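Local structure of CG4930 (Drosophila melanogaster, 3ISM) at residues C[68-71]-C[72-76]; C[109-112]-C[113-116]; C[253-256]-C[257-261]. The protein inhibits the endonuclease EndoG by forming a complex with it, and is likely to have ribonuclease inhibitor activity. The protein carries 1 engineered substitution. All blocks are in the same frame, centred on the assembly; numbering follows the deposited sequence.

Contact 1 (C[68-71]-C[72-76])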
ATOM      1  N   ASP C  68     -36.225 -23.334  13.825  1.00 29.57           N
ATOM      2  CA  ASP C  68     -37.169 -24.081  14.673  1.00 29.81           C
ATOM      3  C   ASP C  68     -38.183 -23.140  15.321  1.00 29.47           C
ATOM      4  O   ASP C  68     -39.387 -23.361  15.253  1.00 29.18           O
ATOM      5  CB  ASP C  68     -36.406 -24.829  15.767  1.00 30.41           C
ATOM      6  CG  ASP C  68     -37.330 -25.515  16.772  1.00 33.56           C
ATOM      7  OD1 ASP C  68     -38.273 -26.226  16.347  1.00 36.72           O
ATOM      8  OD2 ASP C  68     -37.110 -25.355  17.996  1.00 37.94           O
ATOM      9  N   VAL C  69     -37.665 -22.083  15.938  1.00 29.31           N
ATOM     10  CA  VAL C  69     -38.458 -21.088  16.638  1.00 29.16           C
ATOM     11  C   VAL C  69     -39.380 -20.292  15.698  1.00 28.90           C
ATOM     12  O   VAL C  69     -40.536 -20.042  16.028  1.00 29.07           O
ATOM     13  CB  VAL C  69     -37.524 -20.161  17.478  1.00 28.95           C
ATOM     14  CG1 VAL C  69     -38.204 -18.876  17.859  1.00 28.70           C
ATOM     15  CG2 VAL C  69     -37.081 -20.890  18.727  1.00 29.92           C
ATOM     16  N   ILE C  70     -38.875 -19.908  14.532  1.00 28.90           N
ATOM     17  CA  ILE C  70     -39.700 -19.219  13.543  1.00 29.05           C
ATOM     18  C   ILE C  70     -40.903 -20.093  13.157  1.00 29.66           C
ATOM     19  O   ILE C  70     -42.037 -19.608  13.059  1.00 29.38           O
ATOM     20  CB  ILE C  70     -38.899 -18.863  12.287  1.00 28.53           C
ATOM     21  CG1 ILE C  70     -37.925 -17.710  12.571  1.00 28.45           C
ATOM     22  CG2 ILE C  70     -39.850 -18.459  11.142  1.00 28.42           C
ATOM     23  CD1 ILE C  70     -36.720 -17.631  11.611  1.00 24.95           C
ATOM     24  N   TRP C  71     -40.639 -21.382  12.957  1.00 29.77           N
ATOM     25  CA  TRP C  71     -41.666 -22.340  12.577  1.00 30.61           C
ATOM     26  C   TRP C  71     -42.716 -22.461  13.681  1.00 30.27           C
ATOM     27  O   TRP C  71     -43.918 -22.432  13.413  1.00 30.37           O
ATOM     28  CB  TRP C  71     -41.038 -23.710  12.278  1.00 30.97           C
ATOM     29  CG  TRP C  71     -41.964 -24.644  11.560  1.00 32.38           C
ATOM     30  CD1 TRP C  71     -42.929 -25.440  12.123  1.00 32.94           C
ATOM     31  CD2 TRP C  71     -42.007 -24.900  10.148  1.00 32.94           C
ATOM     32  NE1 TRP C  71     -43.574 -26.160  11.148  1.00 33.47           N
ATOM     33  CE2 TRP C  71     -43.028 -25.851   9.928  1.00 33.99           C
ATOM     34  CE3 TRP C  71     -41.281 -24.420   9.050  1.00 33.85           C
ATOM     35  CZ2 TRP C  71     -43.340 -26.338   8.653  1.00 33.72           C
ATOM     36  CZ3 TRP C  71     -41.596 -24.898   7.780  1.00 33.38           C
ATOM     37  CH2 TRP C  71     -42.614 -25.849   7.594  1.00 33.27           C
ATOM     38  N   ARG C  72     -42.254 -22.578  14.920  1.00 29.79           N
ATOM     39  CA  ARG C  72     -43.162 -22.610  16.058  1.00 29.69           C
ATOM     40  C   ARG C  72     -43.961 -21.316  16.255  1.00 28.85           C
ATOM     41  O   ARG C  72     -45.158 -21.367  16.511  1.00 27.95           O
ATOM     42  CB  ARG C  72     -42.410 -23.016  17.330  1.00 30.42           C
ATOM     43  CG  ARG C  72     -41.945 -24.467  17.263  1.00 32.59           C
ATOM     44  CD  ARG C  72     -41.463 -25.018  18.595  1.00 38.20           C
ATOM     45  NE  ARG C  72     -40.205 -24.421  19.031  1.00 41.53           N
ATOM     46  CZ  ARG C  72     -40.038 -23.837  20.214  1.00 43.93           C
ATOM     47  NH1 ARG C  72     -41.053 -23.781  21.072  1.00 44.59           N
ATOM     48  NH2 ARG C  72     -38.855 -23.327  20.548  1.00 44.60           N
ATOM     49  N   LEU C  73     -43.315 -20.162  16.089  1.00 28.19           N
ATOM     50  CA  LEU C  73     -44.013 -18.884  16.274  1.00 28.02           C
ATOM     51  C   LEU C  73     -45.154 -18.726  15.276  1.00 28.20           C
ATOM     52  O   LEU C  73     -46.189 -18.159  15.598  1.00 27.84           O
ATOM     53  CB  LEU C  73     -43.049 -17.700  16.168  1.00 27.33           C
ATOM     54  CG  LEU C  73     -42.114 -17.542  17.373  1.00 26.84           C
ATOM     55  CD1 LEU C  73     -40.922 -16.696  16.997  1.00 25.54           C
ATOM     56  CD2 LEU C  73     -42.834 -16.966  18.587  1.00 25.54           C
ATOM     57  N   LEU C  74     -44.952 -19.264  14.076  1.00 28.37           N
ATOM     58  CA  LEU C  74     -45.925 -19.158  12.997  1.00 28.95           C
ATOM     59  C   LEU C  74     -47.041 -20.200  13.059  1.00 29.56           C
ATOM     60  O   LEU C  74     -48.179 -19.881  12.737  1.00 29.67           O
ATOM     61  CB  LEU C  74     -45.217 -19.240  11.642  1.00 28.53           C
ATOM     62  CG  LEU C  74     -44.374 -18.028  11.243  1.00 27.77           C
ATOM     63  CD1 LEU C  74     -43.514 -18.321  10.005  1.00 26.53           C
ATOM     64  CD2 LEU C  74     -45.255 -16.811  11.012  1.00 28.54           C
ATOM     65  N   PHE C  75     -46.726 -21.425  13.497  1.00 30.15           N
ATOM     66  CA  PHE C  75     -47.660 -22.545  13.344  1.00 30.93           C
ATOM     67  C   PHE C  75     -48.142 -23.245  14.621  1.00 31.60           C
ATOM     68  O   PHE C  75     -49.121 -23.986  14.567  1.00 31.69           O
ATOM     69  CB  PHE C  75     -47.087 -23.597  12.369  1.00 30.80           C
ATOM     70  CG  PHE C  75     -46.617 -23.020  11.054  1.00 30.51           C
ATOM     71  CD1 PHE C  75     -47.501 -22.354  10.214  1.00 30.32           C
ATOM     72  CD2 PHE C  75     -45.292 -23.143  10.659  1.00 29.54           C
ATOM     73  CE1 PHE C  75     -47.071 -21.818   9.007  1.00 29.33           C
ATOM     74  CE2 PHE C  75     -44.850 -22.599   9.456  1.00 28.30           C
ATOM     75  CZ  PHE C  75     -45.741 -21.943   8.633  1.00 29.70           C
ATOM     76  N   ASP C  76     -47.457 -23.030  15.746  1.00 32.43           N
ATOM     77  CA  ASP C  76     -47.788 -23.695  17.020  1.00 33.36           C
ATOM     78  C   ASP C  76     -49.205 -23.502  17.540  1.00 33.24           C
ATOM     79  O   ASP C  76     -49.686 -24.343  18.298  1.00 33.73           O
ATOM     80  CB  ASP C  76     -46.819 -23.287  18.140  1.00 33.74           C
ATOM     81  CG  ASP C  76     -45.762 -24.350  18.421  1.00 36.90           C
ATOM     82  OD1 ASP C  76     -45.715 -25.357  17.676  1.00 39.45           O
ATOM     83  OD2 ASP C  76     -44.981 -24.183  19.397  1.00 39.60           O
TER

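Contact 2 (C[109-112]-C[113-116])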
ATOM      1  N   GLU C 109     -33.151 -23.518   0.951  1.00 31.89           N
ATOM      2  CA  GLU C 109     -33.952 -24.742   0.901  1.00 32.81           C
ATOM      3  C   GLU C 109     -35.104 -24.697   1.896  1.00 32.38           C
ATOM      4  O   GLU C 109     -36.207 -25.144   1.592  1.00 32.37           O
ATOM      5  CB  GLU C 109     -33.084 -25.959   1.189  1.00 33.42           C
ATOM      6  CG  GLU C 109     -32.009 -26.192   0.144  1.00 36.39           C
ATOM      7  CD  GLU C 109     -31.048 -27.296   0.534  1.00 41.46           C
ATOM      8  OE1 GLU C 109     -31.216 -27.889   1.630  1.00 43.97           O
ATOM      9  OE2 GLU C 109     -30.118 -27.565  -0.259  1.00 43.81           O
ATOM     10  N   TRP C 110     -34.834 -24.160   3.083  1.00 31.57           N
ATOM     11  CA  TRP C 110     -35.828 -24.142   4.151  1.00 31.09           C
ATOM     12  C   TRP C 110     -36.949 -23.128   3.894  1.00 30.15           C
ATOM     13  O   TRP C 110     -38.111 -23.364   4.231  1.00 30.37           O
ATOM     14  CB  TRP C 110     -35.144 -23.871   5.487  1.00 30.89           C
ATOM     15  CG  TRP C 110     -36.097 -23.636   6.630  1.00 31.27           C
ATOM     16  CD1 TRP C 110     -36.778 -24.584   7.347  1.00 30.66           C
ATOM     17  CD2 TRP C 110     -36.447 -22.371   7.201  1.00 30.54           C
ATOM     18  NE1 TRP C 110     -37.540 -23.983   8.319  1.00 30.35           N
ATOM     19  CE2 TRP C 110     -37.352 -22.626   8.255  1.00 30.46           C
ATOM     20  CE3 TRP C 110     -36.086 -21.044   6.921  1.00 31.56           C
ATOM     21  CZ2 TRP C 110     -37.900 -21.608   9.025  1.00 29.86           C
ATOM     22  CZ3 TRP C 110     -36.633 -20.027   7.699  1.00 30.56           C
ATOM     23  CH2 TRP C 110     -37.529 -20.318   8.734  1.00 30.96           C
ATOM     24  N   ILE C 111     -36.598 -22.003   3.286  1.00 29.04           N
ATOM     25  CA  ILE C 111     -37.577 -20.955   3.047  1.00 28.00           C
ATOM     26  C   ILE C 111     -38.677 -21.407   2.067  1.00 27.95           C
ATOM     27  O   ILE C 111     -39.786 -20.929   2.143  1.00 27.68           O
ATOM     28  CB  ILE C 111     -36.897 -19.615   2.629  1.00 27.55           C
ATOM     29  CG1 ILE C 111     -37.818 -18.426   2.925  1.00 26.95           C
ATOM     30  CG2 ILE C 111     -36.402 -19.650   1.170  1.00 26.18           C
ATOM     31  CD1 ILE C 111     -38.030 -18.171   4.405  1.00 24.70           C
ATOM     32  N   VAL C 112     -38.358 -22.350   1.180  1.00 27.95           N
ATOM     33  CA  VAL C 112     -39.342 -22.945   0.264  1.00 28.46           C
ATOM     34  C   VAL C 112     -40.382 -23.785   1.028  1.00 28.49           C
ATOM     35  O   VAL C 112     -41.594 -23.690   0.776  1.00 28.38           O
ATOM     36  CB  VAL C 112     -38.638 -23.825  -0.810  1.00 28.34           C
ATOM     37  CG1 VAL C 112     -39.635 -24.662  -1.579  1.00 28.08           C
ATOM     38  CG2 VAL C 112     -37.808 -22.957  -1.752  1.00 29.48           C
ATOM     39  N   LYS C 113     -39.906 -24.610   1.956  1.00 28.65           N
ATOM     40  CA  LYS C 113     -40.809 -25.373   2.822  1.00 29.07           C
ATOM     41  C   LYS C 113     -41.657 -24.457   3.697  1.00 28.50           C
ATOM     42  O   LYS C 113     -42.843 -24.719   3.896  1.00 28.84           O
ATOM     43  CB  LYS C 113     -40.036 -26.360   3.695  1.00 29.55           C
ATOM     44  CG  LYS C 113     -39.290 -27.448   2.924  1.00 32.31           C
ATOM     45  CD  LYS C 113     -38.128 -27.994   3.763  1.00 35.84           C
ATOM     46  CE  LYS C 113     -37.401 -29.151   3.045  1.00 40.11           C
ATOM     47  NZ  LYS C 113     -36.107 -29.568   3.723  1.00 38.23           N
ATOM     48  N   LEU C 114     -41.048 -23.389   4.223  1.00 28.56           N
ATOM     49  CA  LEU C 114     -41.782 -22.413   5.028  1.00 27.92           C
ATOM     50  C   LEU C 114     -42.901 -21.772   4.213  1.00 27.68           C
ATOM     51  O   LEU C 114     -44.035 -21.714   4.670  1.00 27.18           O
ATOM     52  CB  LEU C 114     -40.855 -21.349   5.624  1.00 27.67           C
ATOM     53  CG  LEU C 114     -41.549 -20.332   6.547  1.00 29.10           C
ATOM     54  CD1 LEU C 114     -41.888 -20.967   7.897  1.00 31.12           C
ATOM     55  CD2 LEU C 114     -40.724 -19.100   6.767  1.00 28.06           C
ATOM     56  N   ARG C 115     -42.587 -21.303   3.007  1.00 27.49           N
ATOM     57  CA  ARG C 115     -43.612 -20.752   2.116  1.00 27.52           C
ATOM     58  C   ARG C 115     -44.731 -21.760   1.893  1.00 27.48           C
ATOM     59  O   ARG C 115     -45.909 -21.423   1.970  1.00 27.24           O
ATOM     60  CB  ARG C 115     -43.015 -20.375   0.755  1.00 27.44           C
ATOM     61  CG  ARG C 115     -44.060 -19.976  -0.300  1.00 27.99           C
ATOM     62  CD  ARG C 115     -43.536 -20.126  -1.725  1.00 28.16           C
ATOM     63  NE  ARG C 115     -43.308 -21.524  -2.085  1.00 27.10           N
ATOM     64  CZ  ARG C 115     -42.699 -21.926  -3.200  1.00 26.97           C
ATOM     65  NH1 ARG C 115     -42.243 -21.043  -4.076  1.00 26.03           N
ATOM     66  NH2 ARG C 115     -42.528 -23.220  -3.433  1.00 25.00           N
ATOM     67  N   ASP C 116     -44.357 -23.003   1.607  1.00 27.85           N
ATOM     68  CA  ASP C 116     -45.340 -24.011   1.260  1.00 28.09           C
ATOM     69  C   ASP C 116     -46.305 -24.259   2.410  1.00 28.19           C
ATOM     70  O   ASP C 116     -47.498 -24.460   2.167  1.00 27.57           O
ATOM     71  CB  ASP C 116     -44.668 -25.296   0.780  1.00 28.37           C
ATOM     72  CG  ASP C 116     -44.005 -25.126  -0.587  1.00 29.63           C
ATOM     73  OD1 ASP C 116     -44.052 -24.011  -1.150  1.00 31.45           O
ATOM     74  OD2 ASP C 116     -43.422 -26.097  -1.095  1.00 31.53           O
TER

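Contact 3 (C[253-256]-C[257-261])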
ATOM      1  N   ARG C 253      26.999  33.309 -10.737  1.00 40.99           N
ATOM      2  CA  ARG C 253      28.233  33.683 -10.039  1.00 40.98           C
ATOM      3  C   ARG C 253      29.031  34.760 -10.771  1.00 40.96           C
ATOM      4  O   ARG C 253      29.677  35.601 -10.130  1.00 40.81           O
ATOM      5  CB  ARG C 253      29.128  32.460  -9.821  1.00 40.89           C
ATOM      6  CG  ARG C 253      28.528  31.392  -8.932  1.00 40.89           C
ATOM      7  CD  ARG C 253      29.583  30.417  -8.449  1.00 41.30           C
ATOM      8  NE  ARG C 253      30.203  29.655  -9.530  1.00 42.03           N
ATOM      9  CZ  ARG C 253      29.825  28.436  -9.905  1.00 42.14           C
ATOM     10  NH1 ARG C 253      28.817  27.826  -9.294  1.00 41.96           N
ATOM     11  NH2 ARG C 253      30.456  27.825 -10.897  1.00 42.32           N
ATOM     12  N   GLU C 254      28.986  34.728 -12.107  1.00 40.76           N
ATOM     13  CA  GLU C 254      29.804  35.629 -12.930  1.00 40.40           C
ATOM     14  C   GLU C 254      29.249  37.057 -13.062  1.00 40.06           C
ATOM     15  O   GLU C 254      30.020  38.017 -13.154  1.00 39.89           O
ATOM     16  CB  GLU C 254      30.089  35.016 -14.307  1.00 40.49           C
ATOM     17  CG  GLU C 254      31.203  33.958 -14.307  1.00 40.95           C
ATOM     18  CD  GLU C 254      32.622  34.544 -14.388  1.00 41.70           C
ATOM     19  OE1 GLU C 254      32.801  35.773 -14.213  1.00 41.86           O
ATOM     20  OE2 GLU C 254      33.570  33.763 -14.633  1.00 41.75           O
ATOM     21  N   ILE C 255      27.923  37.196 -13.074  1.00 39.50           N
ATOM     22  CA  ILE C 255      27.308  38.529 -13.101  1.00 39.04           C
ATOM     23  C   ILE C 255      27.409  39.221 -11.726  1.00 38.70           C
ATOM     24  O   ILE C 255      27.619  40.438 -11.659  1.00 38.84           O
ATOM     25  CB  ILE C 255      25.845  38.504 -13.657  1.00 38.95           C
ATOM     26  CG1 ILE C 255      25.215  39.904 -13.637  1.00 39.13           C
ATOM     27  CG2 ILE C 255      24.987  37.514 -12.902  1.00 38.87           C
ATOM     28  CD1 ILE C 255      23.774  39.960 -14.136  1.00 39.33           C
ATOM     29  N   ILE C 256      27.271  38.438 -10.646  1.00 38.01           N
ATOM     30  CA  ILE C 256      27.450  38.928  -9.274  1.00 37.32           C
ATOM     31  C   ILE C 256      28.846  39.553  -9.118  1.00 36.77           C
ATOM     32  O   ILE C 256      28.990  40.651  -8.578  1.00 36.58           O
ATOM     33  CB  ILE C 256      27.240  37.792  -8.224  1.00 37.37           C
ATOM     34  CG1 ILE C 256      25.770  37.354  -8.181  1.00 37.47           C
ATOM     35  CG2 ILE C 256      27.691  38.232  -6.826  1.00 37.20           C
ATOM     36  CD1 ILE C 256      25.505  36.086  -7.361  1.00 37.13           C
ATOM     37  N   TRP C 257      29.856  38.846  -9.627  1.00 36.07           N
ATOM     38  CA  TRP C 257      31.237  39.316  -9.633  1.00 35.55           C
ATOM     39  C   TRP C 257      31.423  40.572 -10.499  1.00 35.25           C
ATOM     40  O   TRP C 257      32.291  41.392 -10.215  1.00 35.22           O
ATOM     41  CB  TRP C 257      32.184  38.200 -10.089  1.00 35.19           C
ATOM     42  CG  TRP C 257      33.588  38.335  -9.558  1.00 35.03           C
ATOM     43  CD1 TRP C 257      34.583  39.130 -10.057  1.00 34.57           C
ATOM     44  CD2 TRP C 257      34.153  37.648  -8.432  1.00 34.67           C
ATOM     45  NE1 TRP C 257      35.727  38.984  -9.311  1.00 34.23           N
ATOM     46  CE2 TRP C 257      35.493  38.081  -8.308  1.00 34.52           C
ATOM     47  CE3 TRP C 257      33.657  36.713  -7.513  1.00 34.24           C
ATOM     48  CZ2 TRP C 257      36.344  37.608  -7.304  1.00 34.60           C
ATOM     49  CZ3 TRP C 257      34.503  36.242  -6.517  1.00 34.46           C
ATOM     50  CH2 TRP C 257      35.833  36.693  -6.420  1.00 34.76           C
ATOM     51  N   LYS C 258      30.614  40.715 -11.549  1.00 34.92           N
ATOM     52  CA  LYS C 258      30.620  41.931 -12.370  1.00 34.57           C
ATOM     53  C   LYS C 258      29.962  43.099 -11.636  1.00 34.19           C
ATOM     54  O   LYS C 258      30.562  44.167 -11.500  1.00 33.95           O
ATOM     55  CB  LYS C 258      29.928  41.701 -13.722  1.00 34.73           C
ATOM     56  CG  LYS C 258      30.862  41.645 -14.927  1.00 34.89           C
ATOM     57  CD  LYS C 258      31.264  40.226 -15.295  1.00 35.38           C
ATOM     58  CE  LYS C 258      32.123  40.213 -16.556  1.00 36.11           C
ATOM     59  NZ  LYS C 258      32.262  38.840 -17.110  1.00 36.07           N
ATOM     60  N   LEU C 259      28.735  42.873 -11.158  1.00 33.72           N
ATOM     61  CA  LEU C 259      27.947  43.878 -10.432  1.00 33.21           C
ATOM     62  C   LEU C 259      28.718  44.541  -9.291  1.00 32.95           C
ATOM     63  O   LEU C 259      28.582  45.743  -9.045  1.00 32.75           O
ATOM     64  CB  LEU C 259      26.671  43.237  -9.870  1.00 33.02           C
ATOM     65  CG  LEU C 259      25.493  42.991 -10.818  1.00 33.00           C
ATOM     66  CD1 LEU C 259      24.665  41.782 -10.358  1.00 32.37           C
ATOM     67  CD2 LEU C 259      24.622  44.236 -10.953  1.00 31.76           C
ATOM     68  N   LEU C 260      29.533  43.739  -8.612  1.00 32.60           N
ATOM     69  CA  LEU C 260      30.262  44.170  -7.432  1.00 32.22           C
ATOM     70  C   LEU C 260      31.683  44.663  -7.721  1.00 32.24           C
ATOM     71  O   LEU C 260      32.209  45.499  -6.985  1.00 32.16           O
ATOM     72  CB  LEU C 260      30.315  43.023  -6.417  1.00 32.09           C
ATOM     73  CG  LEU C 260      29.032  42.559  -5.725  1.00 31.17           C
ATOM     74  CD1 LEU C 260      29.340  41.332  -4.903  1.00 30.96           C
ATOM     75  CD2 LEU C 260      28.422  43.648  -4.852  1.00 30.30           C
ATOM     76  N   PHE C 261      32.308  44.145  -8.779  1.00 32.26           N
ATOM     77  CA  PHE C 261      33.738  44.380  -8.996  1.00 32.38           C
ATOM     78  C   PHE C 261      34.155  44.933 -10.369  1.00 32.58           C
ATOM     79  O   PHE C 261      35.341  44.895 -10.712  1.00 32.63           O
ATOM     80  CB  PHE C 261      34.549  43.120  -8.654  1.00 32.25           C
ATOM     81  CG  PHE C 261      34.227  42.538  -7.306  1.00 32.15           C
ATOM     82  CD1 PHE C 261      34.518  43.240  -6.142  1.00 31.98           C
ATOM     83  CD2 PHE C 261      33.628  41.289  -7.201  1.00 32.37           C
ATOM     84  CE1 PHE C 261      34.217  42.708  -4.895  1.00 31.99           C
ATOM     85  CE2 PHE C 261      33.323  40.745  -5.958  1.00 32.12           C
ATOM     86  CZ  PHE C 261      33.617  41.458  -4.801  1.00 32.20           C
TER

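Contact 1 (C[68-71]-C[72-76])
F75 turns the edge of its ring into one face of the W71 indole, a T-shaped (edge-to-face) pair one helical turn apart. F75 CE2 sits over the centre of the indole, 3.7 Å above its plane, and the planes of the F75 ring and the five-membered ring of W71 meet at 64°. CD2 of F75 comes in beside it and reaches W71 NE1 at 3.5 Å. W71 CG lies at the edge of the F75 ring, in its plane, and one face of that ring is taken by the CB of its own neighbour L74, over the ring centre. W71 CG, anti to the backbone N (chi1 -166°), and F75 CG, beside its backbone N, bring the two rings together. On another side of the helix lies the second flat group, the guanidinium of R72. D68 OD2 stands at its edge, near its plane, and the carboxylate and guanidinium planes are 30° apart. The two form a salt bridge, and its N-H bond, R72 NE to D68 OD2 at 3.4 Å, is weak; D68 is exposed, so the pair sits at the surface. V69 CG2 also touches R72 NH2, at 3.5 Å, while its other methyl, CG1, lies alongside L73 CD1 at 3.6 Å. I70 and L74 repeat that side-by-side arrangement, I70 CG2 to L74 CD1 at 3.8 Å. Beneath these pairs run the regular i to i+4 backbone hydrogen bonds, from R72 N to D68 O through F75 N to W71 O. In the fold, this end of helix 52-75 is packed on two helices and a loop: W71 and F75 rest on L114 and E117 of helix 104-120, V69 and I70 on L91 of helix 81-102 with L74 on A88, and R72 and L73 on L29.

Contact 2 (C[109-112]-C[113-116])
W110 and L114 both carry CG anti to the backbone N (chi1 172° and -177°), and this swings the indole and the isobutyl group across each other on one flank of the helix. The six-membered end of the indole does the touching: W110 CH2 lies 3.9 Å from L114 CD2, which approaches the ring obliquely. I111, three residues before L114, reaches the same methyl. Its chain turns at chi2 (68°), which carries I111 CD1 to within 3.7 Å of L114 CD2, so W110 CH2 and I111 CD1 both touch this one leucine methyl. Beyond the helix, W110 touches R67 and I70 of helix 52-75 and, with I111, L92 of helix 81-102. On a different side of the helix, R115 bends at its third torsion and turns its guanidinium back onto the adjacent D116. R115 NE and NH2 both donate to D116 OD1, at 2.8 and 2.9 Å respectively, and the oxygen lies nearly in the guanidinium plane. NE meets it nearly end-on to the C-O bond, NH2 on the syn lone pair. Two donors on one oxygen, in a salt bridge, leave the guanidinium little freedom to turn, and its NH1 is tied in addition to the backbone O of F157. V112 CG1 lies alongside the guanidinium, 3.7 Å from R115 NH2, in van der Waals contact. E109 OE1 and K113 NZ carry opposite charges but stand 5.6 Å apart, too far for a salt bridge. Backbone bonds from L114 N, R115 N and D116 N to W110, I111 and V112 O keep the turn regular. Apolar groups on one flank and a charged pair on another make this an amphipathic alpha-helix of an all-helical bundle, within the Ku C-terminal-like domain.

Contact 3 (C[253-256]-C[257-261])
The last turns of the long alpha-helix 238-261 bring I255 against L259 and I256 against L260, two apolar i to i+4 pairs; I255, I256 and L259 touch helix 267-287. In each pair the side chains run side by side and point the same way. I255 CG1 meets L259 CD1 at 3.8 Å; I256 CG2, set anti to its own backbone N, meets L260 CD1 at 4.0 Å. L259 also folds its CG and CD1 close to the carbonyl oxygen of I255, the acceptor that L259 N meets at 2.7 Å with an almost straight N-H (176°). K258 N to E254 O, at 3.2 Å and 137°, is a more bent bond, its donor standing above the carbonyl plane. With an alanine at L259, I255 CG1 would probably lose its apolar neighbour along the helix, and D269 of helix 267-287 the side chain now packed on it. Further on, W257 has F261 CD2 over one face, 3.6 Å above the plane and offset toward the rim, while L260 CB covers a face of the F261 ring. I256 reaches L276 and L277, and F261 touches L299 and E302 of helix 290-305. R253 NH1 is hydrogen-bonded to Y280 OH, tying the start of this stretch to helix 267-287. Along the exposed side, E254 OE1 and K258 NZ are 4.3 Å apart, beyond a salt bridge, so their attraction is likely to be weak and the grip here comes mainly from backbone bonds and apolar packing.

From the N terminus, contact 1 lies on the later turns of helix 52-75, contact 2 on helix 104-120 and contact 3 on helix 238-261. Each is one continuous stretch of chain, so none closes a long loop, and the three run in series without nesting or crossing. Contacts 1 and 2 nevertheless meet in space: L114 CD1 of contact 2 reaches W71 CE3 of contact 1 at 3.7 Å, and I70 CG2 comes to 3.8 Å from W110 CH2, joining helix 52-75 to helix 104-120. Contact 3 lies on the opposite side of the chain's centre, its centre about 98 Å from that of contact 1, and belongs to the helices 238-261, 267-287 and 290-305.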